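Local coordinates for glycosyl hydrolase family 26 (Bacteroides ovatus, PDB 4ZXO), which probably hydrolyses the beta-mannan backbone of galactomannan, as a family 26 beta-mannanase built on a TIM-barrel fold, at residues A14-Q17 against N18-A22; V79-A82 against H83-E86; I88-Q91 against Y92-G96; M190-D193 against R194-K198. One frame throughout, in Å; residues are numbered along the deposited sequence.

Interaction 1 of 4, residues A14-Q17 against N18-A22; sequences ALLQ and NLKQA
Asn18 meets Ala14 one turn back, near the C-terminal end of helix 10-19. The carbonyl O of Ala14 takes the ordinary helical bond from Asn18 N at 2.9 Å. The side-chain ND2 of Asn18 turns back to the same Ala14 O, also at 2.9 Å, but that bond is weak. ND2 has a firmer partner outside, the carbonyl O of Lys344. The other side of the amide is used as well: Asn18 OD1 accepts from Gln21 NE2 at 2.8 Å, with the donor in the carbonyl plane. With an alanine here, Gln21 NE2 and Lys344 O would probably lose these mates, and the Gln21 amide would be freer to turn.

Lys20 lies across Leu16. Its CE rests 3.7 Å from Leu16 CG. Gln17 also approaches this chain, OE1 standing 4.0 Å from Lys20 CD. The contact therefore splits by chemistry. Lys20 spends its methylenes on packing, while Asn18 uses both ends of its amide to join the helix end to the turn at Leu19-Ala22 and to the C-terminal chain.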
loop_
_atom_site.group_PDB
_atom_site.type_symbol
_atom_site.label_atom_id
_atom_site.label_comp_id
_atom_site.label_asym_id
_atom_site.label_seq_id
_atom_site.Cartn_x
_atom_site.Cartn_y
_atom_site.Cartn_z
ATOM N N ALA A 14 -5.275 -16.318 -6.463
ATOM C CA ALA A 14 -5.388 -15.810 -7.816
ATOM C C ALA A 14 -4.814 -14.396 -7.880
ATOM O O ALA A 14 -4.105 -14.063 -8.857
ATOM C CB ALA A 14 -6.795 -15.802 -8.267
ATOM N N LEU A 15 -5.104 -13.538 -6.882
ATOM C CA LEU A 15 -4.512 -12.211 -6.929
ATOM C C LEU A 15 -3.009 -12.277 -6.977
ATOM O O LEU A 15 -2.397 -11.565 -7.790
ATOM C CB LEU A 15 -4.978 -11.396 -5.721
ATOM C CG LEU A 15 -4.300 -10.009 -5.545
ATOM C CD1 LEU A 15 -4.590 -9.143 -6.802
ATOM C CD2 LEU A 15 -4.797 -9.297 -4.305
ATOM N N LEU A 16 -2.411 -13.090 -6.091
ATOM C CA LEU A 16 -0.948 -13.207 -6.077
ATOM C C LEU A 16 -0.410 -13.699 -7.401
ATOM O O LEU A 16 0.564 -13.156 -7.921
ATOM C CB LEU A 16 -0.475 -14.138 -4.971
ATOM C CG LEU A 16 1.028 -14.263 -4.797
ATOM C CD1 LEU A 16 1.690 -12.876 -4.595
ATOM C CD2 LEU A 16 1.194 -15.125 -3.596
ATOM N N GLN A 17 -1.067 -14.723 -7.974
ATOM C CA GLN A 17 -0.578 -15.234 -9.249
ATOM C C GLN A 17 -0.689 -14.157 -10.349
ATOM O O GLN A 17 0.191 -14.043 -11.173
ATOM C CB GLN A 17 -1.311 -16.540 -9.626
ATOM C CG GLN A 17 -0.901 -17.752 -8.738
ATOM C CD GLN A 17 0.654 -17.999 -8.539
ATOM O OE1 GLN A 17 1.141 -18.110 -7.399
ATOM N NE2 GLN A 17 1.403 -18.035 -9.618
ATOM N N ASN A 18 -1.713 -13.299 -10.303
ATOM C CA ASN A 18 -1.822 -12.255 -11.303
ATOM C C ASN A 18 -0.810 -11.127 -11.055
ATOM O O ASN A 18 -0.241 -10.582 -12.024
ATOM C CB ASN A 18 -3.288 -11.767 -11.361
ATOM C CG ASN A 18 -4.161 -12.750 -12.151
ATOM O OD1 ASN A 18 -3.872 -12.997 -13.325
ATOM N ND2 ASN A 18 -5.116 -13.373 -11.515
ATOM N N LEU A 19 -0.506 -10.820 -9.789
ATOM C CA LEU A 19 0.575 -9.846 -9.513
ATOM C C LEU A 19 1.897 -10.357 -10.066
ATOM O O LEU A 19 2.715 -9.580 -10.588
ATOM C CB LEU A 19 0.698 -9.589 -8.010
ATOM C CG LEU A 19 -0.527 -8.876 -7.414
ATOM C CD1 LEU A 19 -0.327 -8.637 -5.898
ATOM C CD2 LEU A 19 -0.808 -7.549 -8.130
ATOM N N LYS A 20 2.075 -11.686 -10.030
ATOM C CA LYS A 20 3.313 -12.284 -10.523
ATOM C C LYS A 20 3.441 -12.285 -12.046
ATOM O O LYS A 20 4.505 -12.585 -12.553
ATOM C CB LYS A 20 3.477 -13.712 -9.989
ATOM C CG LYS A 20 3.887 -13.711 -8.534
ATOM C CD LYS A 20 3.769 -15.131 -7.984
ATOM C CE LYS A 20 4.174 -15.151 -6.480
ATOM N NZ LYS A 20 5.665 -15.210 -5.982
ATOM N N GLN A 21 2.399 -11.945 -12.785
ATOM C CA GLN A 21 2.592 -11.864 -14.236
ATOM C C GLN A 21 2.557 -10.414 -14.716
ATOM O O GLN A 21 2.296 -10.126 -15.866
ATOM C CB GLN A 21 1.582 -12.712 -15.006
ATOM C CG GLN A 21 0.175 -12.356 -14.804
ATOM C CD GLN A 21 -0.731 -13.212 -15.683
ATOM O OE1 GLN A 21 -0.248 -13.887 -16.612
ATOM N NE2 GLN A 21 -2.044 -13.206 -15.396
ATOM N N ALA A 22 2.924 -9.508 -13.817
ATOM C CA ALA A 22 3.051 -8.094 -14.164
ATOM C C ALA A 22 3.851 -7.799 -15.422
ATOM O O ALA A 22 3.521 -6.880 -16.155
ATOM C CB ALA A 22 3.681 -7.341 -12.996
#

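Interaction 2 of 4, residues V79-A82 against H83-E86; sequences VSFA and HLRE
Ser80 carries OG at chi1 68°, between its backbone N and carbonyl carbon, which brings the hydroxyl within bonding distance of His83 N. Ser80 is the N-cap of helix 81-93, the helix of a beta-alpha-beta unit in the TIM barrel. Its OG accepts from His83 N at 2.9 Å, a capping bond. The oxygen also lies 3.2 Å from His83 CB and obliquely against the imidazole. The ring holds water 1 at its edge, in plane, through ND1. The same water accepts from Ser80 N, so the imidazole reaches the cap residue a second time through solvent.

The inner side of this turn is apolar. Leu84 has CG anti to its carbonyl carbon (chi1 -68°), which puts its two methyls toward Val79 and Phe81. CD2 meets Val79 CG1 at 3.7 Å, where the two side chains cross at about a right angle. CD1 touches Phe81 CD1 at 4.0 Å, and those side chains run the same way, side by side. Phe145 of helix 132-147 also touches Phe81, Leu84 and Arg85.

Arg85 NE bonds to Ser148 OG. One guanidinium face looks onto Phe81 O, offset toward the rim. At the edge, in plane, NH1 gives a bond to water 2 at 3.2 Å, and that water donates to Ala82 O at 2.9 Å.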
loop_
_atom_site.group_PDB
_atom_site.type_symbol
_atom_site.label_atom_id
_atom_site.label_comp_id
_atom_site.label_asym_id
_atom_site.label_seq_id
_atom_site.Cartn_x
_atom_site.Cartn_y
_atom_site.Cartn_z
ATOM N N VAL A 79 -12.271 8.774 8.269
ATOM C CA VAL A 79 -13.156 8.004 7.406
ATOM C C VAL A 79 -13.692 6.820 8.189
ATOM O O VAL A 79 -12.910 6.111 8.858
ATOM C CB VAL A 79 -12.427 7.463 6.160
ATOM C CG1 VAL A 79 -13.418 6.731 5.263
ATOM C CG2 VAL A 79 -11.806 8.635 5.367
ATOM N N SER A 80 -15.011 6.585 8.162
ATOM C CA SER A 80 -15.514 5.539 9.041
ATOM C C SER A 80 -15.084 4.160 8.518
ATOM O O SER A 80 -14.962 3.959 7.317
ATOM C CB SER A 80 -17.049 5.570 9.167
ATOM O OG SER A 80 -17.663 5.199 7.910
ATOM N N PHE A 81 -14.914 3.224 9.426
ATOM C CA PHE A 81 -14.593 1.874 9.021
ATOM C C PHE A 81 -15.746 1.267 8.243
ATOM O O PHE A 81 -15.519 0.460 7.334
ATOM C CB PHE A 81 -14.223 1.024 10.244
ATOM C CG PHE A 81 -12.962 1.506 10.898
ATOM C CD1 PHE A 81 -11.770 1.472 10.189
ATOM C CD2 PHE A 81 -12.977 2.063 12.183
ATOM C CE1 PHE A 81 -10.601 1.968 10.747
ATOM C CE2 PHE A 81 -11.830 2.601 12.741
ATOM C CZ PHE A 81 -10.613 2.540 12.016
ATOM N N ALA A 82 -16.986 1.637 8.560
ATOM C CA ALA A 82 -18.099 1.084 7.795
ATOM C C ALA A 82 -18.056 1.610 6.338
ATOM O O ALA A 82 -18.378 0.874 5.370
ATOM C CB ALA A 82 -19.427 1.424 8.460
ATOM N N HIS A 83 -17.625 2.867 6.159
ATOM C CA HIS A 83 -17.423 3.378 4.771
ATOM C C HIS A 83 -16.262 2.696 4.076
ATOM O O HIS A 83 -16.389 2.302 2.898
ATOM C CB HIS A 83 -17.159 4.886 4.744
ATOM C CG HIS A 83 -18.410 5.708 4.682
ATOM N ND1 HIS A 83 -18.514 6.945 5.289
ATOM C CD2 HIS A 83 -19.571 5.522 3.975
ATOM C CE1 HIS A 83 -19.698 7.474 4.994
ATOM N NE2 HIS A 83 -20.370 6.622 4.223
ATOM N N LEU A 84 -15.136 2.508 4.780
ATOM C CA LEU A 84 -14.002 1.782 4.162
ATOM C C LEU A 84 -14.472 0.416 3.676
ATOM O O LEU A 84 -14.126 -0.027 2.564
ATOM C CB LEU A 84 -12.856 1.574 5.152
ATOM C CG LEU A 84 -12.143 2.868 5.561
ATOM C CD1 LEU A 84 -10.948 2.555 6.474
ATOM C CD2 LEU A 84 -11.651 3.625 4.326
ATOM N N ARG A 85 -15.247 -0.294 4.507
ATOM C CA ARG A 85 -15.715 -1.607 4.053
ATOM C C ARG A 85 -16.571 -1.523 2.788
ATOM O O ARG A 85 -16.391 -2.280 1.852
ATOM C CB ARG A 85 -16.491 -2.317 5.146
ATOM C CG ARG A 85 -17.065 -3.618 4.696
ATOM C CD ARG A 85 -17.853 -4.225 5.840
ATOM N NE ARG A 85 -17.125 -4.313 7.103
ATOM C CZ ARG A 85 -17.340 -3.562 8.179
ATOM N NH1 ARG A 85 -18.292 -2.636 8.161
ATOM N NH2 ARG A 85 -16.588 -3.740 9.282
ATOM N N GLU A 86 -17.435 -0.524 2.701
ATOM C CA GLU A 86 -18.206 -0.306 1.471
ATOM C C GLU A 86 -17.323 -0.044 0.267
ATOM O O GLU A 86 -17.523 -0.631 -0.795
ATOM C CB GLU A 86 -19.125 0.889 1.625
ATOM C CG GLU A 86 -20.368 0.657 2.328
ATOM C CD GLU A 86 -21.287 1.889 2.206
ATOM O OE1 GLU A 86 -20.786 3.004 1.940
ATOM O OE2 GLU A 86 -22.510 1.741 2.325
HETATM O O HOH W 1 -16.728 8.464 6.866
HETATM O O HOH W 2 -19.993 -1.459 5.736
#

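Interaction 3 of 4, residues I88-Q91 against Y92-G96; sequences IIEQ and YARGG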
loop_
_atom_site.group_PDB
_atom_site.type_symbol
_atom_site.label_atom_id
_atom_site.label_comp_id
_atom_site.label_asym_id
_atom_site.label_seq_id
_atom_site.Cartn_x
_atom_site.Cartn_y
_atom_site.Cartn_z
ATOM N N ILE A 88 -14.260 -0.824 -0.182
ATOM C CA ILE A 88 -13.510 -2.040 -0.512
ATOM C C ILE A 88 -14.380 -3.041 -1.284
ATOM O O ILE A 88 -13.935 -3.601 -2.311
ATOM C CB ILE A 88 -12.922 -2.654 0.778
ATOM C CG1 ILE A 88 -11.781 -1.736 1.258
ATOM C CG2 ILE A 88 -12.371 -4.092 0.557
ATOM C CD1 ILE A 88 -11.379 -1.974 2.722
ATOM N N ILE A 89 -15.601 -3.276 -0.803
ATOM C CA ILE A 89 -16.530 -4.160 -1.494
ATOM C C ILE A 89 -16.795 -3.675 -2.916
ATOM O O ILE A 89 -16.819 -4.478 -3.859
ATOM C CB ILE A 89 -17.797 -4.276 -0.659
ATOM C CG1 ILE A 89 -17.494 -5.141 0.553
ATOM C CG2 ILE A 89 -18.920 -4.934 -1.394
ATOM C CD1 ILE A 89 -18.545 -5.015 1.607
ATOM N N GLU A 90 -16.967 -2.368 -3.081
ATOM C CA GLU A 90 -17.236 -1.824 -4.406
ATOM C C GLU A 90 -16.044 -1.921 -5.349
ATOM O O GLU A 90 -16.224 -2.166 -6.548
ATOM C CB GLU A 90 -17.688 -0.366 -4.299
ATOM C CG GLU A 90 -18.985 -0.293 -3.530
ATOM C CD GLU A 90 -19.437 1.118 -3.190
ATOM O OE1 GLU A 90 -18.844 2.118 -3.630
ATOM O OE2 GLU A 90 -20.421 1.228 -2.436
ATOM N N GLN A 91 -14.823 -1.761 -4.826
ATOM C CA GLN A 91 -13.645 -1.880 -5.669
ATOM C C GLN A 91 -13.480 -3.319 -6.096
ATOM O O GLN A 91 -13.157 -3.582 -7.262
ATOM C CB GLN A 91 -12.410 -1.340 -4.923
ATOM C CG GLN A 91 -11.052 -1.576 -5.662
ATOM C CD GLN A 91 -10.879 -0.703 -6.910
ATOM O OE1 GLN A 91 -11.849 -0.159 -7.472
ATOM N NE2 GLN A 91 -9.628 -0.557 -7.338
ATOM N N TYR A 92 -13.698 -4.271 -5.182
ATOM C CA TYR A 92 -13.601 -5.657 -5.589
ATOM C C TYR A 92 -14.657 -5.982 -6.651
ATOM O O TYR A 92 -14.378 -6.664 -7.652
ATOM C CB TYR A 92 -13.811 -6.564 -4.382
ATOM C CG TYR A 92 -13.692 -8.039 -4.709
ATOM C CD1 TYR A 92 -12.451 -8.643 -4.785
ATOM C CD2 TYR A 92 -14.824 -8.814 -4.945
ATOM C CE1 TYR A 92 -12.329 -9.980 -5.069
ATOM C CE2 TYR A 92 -14.722 -10.194 -5.264
ATOM C CZ TYR A 92 -13.460 -10.770 -5.310
ATOM O OH TYR A 92 -13.332 -12.109 -5.615
ATOM N N ALA A 93 -15.855 -5.465 -6.452
ATOM C CA ALA A 93 -16.970 -5.774 -7.375
ATOM C C ALA A 93 -16.647 -5.296 -8.796
ATOM O O ALA A 93 -17.031 -5.939 -9.794
ATOM C CB ALA A 93 -18.268 -5.150 -6.852
ATOM N N ARG A 94 -15.916 -4.190 -8.931
ATOM C CA ARG A 94 -15.629 -3.680 -10.278
ATOM C C ARG A 94 -14.355 -4.342 -10.817
ATOM O O ARG A 94 -13.975 -4.102 -11.954
ATOM C CB ARG A 94 -15.555 -2.140 -10.271
ATOM C CG ARG A 94 -14.380 -1.511 -9.542
ATOM C CD ARG A 94 -14.367 0.029 -9.688
ATOM N NE ARG A 94 -15.497 0.686 -9.002
ATOM C CZ ARG A 94 -15.459 1.217 -7.769
ATOM N NH1 ARG A 94 -14.338 1.177 -7.018
ATOM N NH2 ARG A 94 -16.571 1.792 -7.276
ATOM N N GLY A 95 -13.719 -5.198 -10.016
ATOM C CA GLY A 95 -12.537 -5.911 -10.490
ATOM C C GLY A 95 -11.187 -5.322 -10.106
ATOM O O GLY A 95 -10.130 -5.863 -10.507
ATOM N N GLY A 96 -11.191 -4.267 -9.309
ATOM C CA GLY A 96 -9.903 -3.686 -8.912
ATOM C C GLY A 96 -9.310 -4.346 -7.682
ATOM O O GLY A 96 -9.950 -5.208 -7.034
HETATM O O HOH W 3 -16.791 3.259 -4.701
#
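Gln91 O is gripped at the end of helix 81-93 by Gly96 N at 2.9 Å and, weakly, by Arg94 N. The side chain of Gln91 joins the same ending. Its OE1 accepts from Arg94 NH1 at 2.9 Å in a fairly straight bond (162°), and it lies in the guanidinium plane. The amide and guanidinium planes stand 59° apart. Arg94 gets there by placing CG between its backbone N and carbonyl carbon (chi1 69°), which folds the chain back over the last turn. Glu90 O then sits over the centre of one guanidinium face, 3.7 Å above it. At the edge, water 3 accepts from NH2 and donates to Glu90 OE1 at 2.6 Å. A leucine in place of Arg94 would probably leave Gln91 OE1 without its donor and break the water link to Glu90.

Gln91 NE2 bonds to Pro58 O, and Arg94 makes a cation-pi contact with Tyr57. A CB on Gly96 would clash with Gln91 NE2. Gly95 has positive phi, and its N bonds to Tyr92 O at 2.9 Å. With the bond from Gly96 N, this is a Schellman motif, closing the helix before strand 97-101 of the beta-alpha-beta unit.

Interaction 4 of 4, residues M190-D193 against R194-K198; sequences MTND and RLRLK
Thr191 and Leu195 touch one turn apart on helix 181-197. Their side chains run side by side, pointing the same way, with Thr191 CG2 4.0 Å from Leu195 CD1. With OG1 beside the backbone N (chi1 -57°), CG2 stands anti to that N and faces Leu195, while OG1 bonds to Leu187 O and to Trp164 NE1. The hydroxyl is thus satisfied from inside the helix and from a neighbouring loop.

The backbone is regular. Four carbonyls in a row, from Met190 to Asp193, each accept from the N-H four residues on. The bond from Leu195 N to Thr191 O is 3.0 Å and nearly straight (167°). That from Leu197 N to Asp193 O is 2.9 Å. The next bond of the series, Lys198 N to Arg194 O, is 3.0 Å.

The charged ends mostly look elsewhere. Arg194 passes its CG 3.4 Å from Met190 O, then bends twice, and its NH2 forms a salt bridge with Asp140 OD2. Lys198 NZ does the same with Asp144 OD1. Arg196 packs with its methylenes: its CD lies 3.6 Å from Asn192 ND2, where the two side chains run slantwise past each other. Asp193 OD1 is 4.8 Å from Arg196 NH1, too far for a salt bridge, so any attraction there is probably modest.

The helix thus lies along helix 132-147. Met190 touches Met135 and Leu136, Arg194 touches Ile139, and Lys198 touches Ala143. Leu195 meets Val200 in the loop leading to strand 203-207.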
loop_
_atom_site.group_PDB
_atom_site.type_symbol
_atom_site.label_atom_id
_atom_site.label_comp_id
_atom_site.label_asym_id
_atom_site.label_seq_id
_atom_site.Cartn_x
_atom_site.Cartn_y
_atom_site.Cartn_z
ATOM N N MET A 190 4.676 -11.566 14.855
ATOM C CA MET A 190 3.438 -11.408 15.661
ATOM C C MET A 190 2.237 -11.086 14.804
ATOM O O MET A 190 1.157 -11.619 14.989
ATOM C CB MET A 190 3.585 -10.290 16.705
ATOM C CG MET A 190 4.499 -10.629 17.827
ATOM S SD MET A 190 5.031 -9.143 18.739
ATOM C CE MET A 190 3.475 -8.444 19.258
ATOM N N THR A 191 2.423 -10.180 13.843
ATOM C CA THR A 191 1.307 -9.826 12.958
ATOM C C THR A 191 0.840 -11.034 12.158
ATOM O O THR A 191 -0.351 -11.348 12.108
ATOM C CB THR A 191 1.749 -8.719 12.015
ATOM O OG1 THR A 191 2.215 -7.580 12.780
ATOM C CG2 THR A 191 0.605 -8.284 11.045
ATOM N N ASN A 192 1.793 -11.712 11.534
ATOM C CA ASN A 192 1.423 -12.879 10.722
ATOM C C ASN A 192 0.793 -13.943 11.583
ATOM O O ASN A 192 -0.205 -14.555 11.189
ATOM C CB ASN A 192 2.650 -13.405 10.014
ATOM C CG ASN A 192 2.353 -14.586 9.150
ATOM O OD1 ASN A 192 1.601 -14.487 8.173
ATOM N ND2 ASN A 192 2.969 -15.727 9.481
ATOM N N ASP A 193 1.326 -14.150 12.791
ATOM C CA ASP A 193 0.768 -15.204 13.648
ATOM C C ASP A 193 -0.681 -14.935 14.019
ATOM O O ASP A 193 -1.540 -15.833 14.005
ATOM C CB ASP A 193 1.603 -15.357 14.926
ATOM C CG ASP A 193 2.977 -15.970 14.661
ATOM O OD1 ASP A 193 3.215 -16.505 13.548
ATOM O OD2 ASP A 193 3.829 -15.895 15.581
ATOM N N ARG A 194 -0.964 -13.690 14.368
ATOM C CA ARG A 194 -2.319 -13.408 14.791
ATOM C C ARG A 194 -3.259 -13.473 13.594
ATOM O O ARG A 194 -4.405 -13.996 13.698
ATOM C CB ARG A 194 -2.461 -12.039 15.477
ATOM C CG ARG A 194 -1.725 -11.843 16.740
ATOM C CD ARG A 194 -2.000 -12.950 17.734
ATOM N NE ARG A 194 -3.324 -12.849 18.313
ATOM C CZ ARG A 194 -3.799 -13.766 19.164
ATOM N NH1 ARG A 194 -3.051 -14.814 19.522
ATOM N NH2 ARG A 194 -5.033 -13.658 19.649
ATOM N N LEU A 195 -2.805 -12.978 12.436
ATOM C CA LEU A 195 -3.694 -13.090 11.296
ATOM C C LEU A 195 -3.991 -14.548 11.000
ATOM O O LEU A 195 -5.135 -14.936 10.714
ATOM C CB LEU A 195 -3.069 -12.413 10.081
ATOM C CG LEU A 195 -2.889 -10.903 10.198
ATOM C CD1 LEU A 195 -2.113 -10.388 8.961
ATOM C CD2 LEU A 195 -4.231 -10.214 10.216
ATOM N N ARG A 196 -2.966 -15.373 11.058
ATOM C CA ARG A 196 -3.206 -16.802 10.772
ATOM C C ARG A 196 -4.114 -17.501 11.778
ATOM O O ARG A 196 -4.972 -18.304 11.398
ATOM C CB ARG A 196 -1.904 -17.578 10.714
ATOM C CG ARG A 196 -1.053 -17.256 9.523
ATOM C CD ARG A 196 0.238 -18.015 9.616
ATOM N NE ARG A 196 0.022 -19.440 9.396
ATOM C CZ ARG A 196 0.830 -20.366 9.863
ATOM N NH1 ARG A 196 1.885 -19.990 10.599
ATOM N NH2 ARG A 196 0.571 -21.651 9.616
ATOM N N LEU A 197 -3.902 -17.213 13.056
ATOM C CA LEU A 197 -4.743 -17.809 14.081
ATOM C C LEU A 197 -6.207 -17.444 13.871
ATOM O O LEU A 197 -7.085 -18.285 14.063
ATOM C CB LEU A 197 -4.310 -17.365 15.463
ATOM C CG LEU A 197 -3.136 -18.034 16.156
ATOM C CD1 LEU A 197 -2.682 -17.186 17.332
ATOM C CD2 LEU A 197 -3.507 -19.418 16.628
ATOM N N LYS A 198 -6.447 -16.192 13.459
ATOM C CA LYS A 198 -7.799 -15.672 13.236
ATOM C C LYS A 198 -8.432 -16.220 11.958
ATOM O O LYS A 198 -9.621 -15.995 11.702
ATOM C CB LYS A 198 -7.774 -14.117 13.154
ATOM C CG LYS A 198 -7.236 -13.338 14.382
ATOM C CD LYS A 198 -8.168 -13.207 15.558
ATOM C CE LYS A 198 -9.227 -12.157 15.359
ATOM N NZ LYS A 198 -10.268 -12.319 16.414
#

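In the fold
All four contacts are local, within a helix or at its ends, so none closes a long loop. They follow one another along the chain, and none nests in or crosses another. Interaction 1 comes first, at the end of helix 10-19, against Leu204 and Met97 of two barrel strands. Interactions 2 and 3 adjoin in sequence and are the start and end of helix 81-93, with centres about 14 Å apart. That helix links strand 60-64 to strand 97-101. Interaction 4 is the last, in the second half of helix 181-197. Helix 132-147 lies between the two helices as a shared neighbour: Phe145 touches interaction 2, while Asp140 and Asp144 form salt bridges with Arg194 and Lys198 of interaction 4.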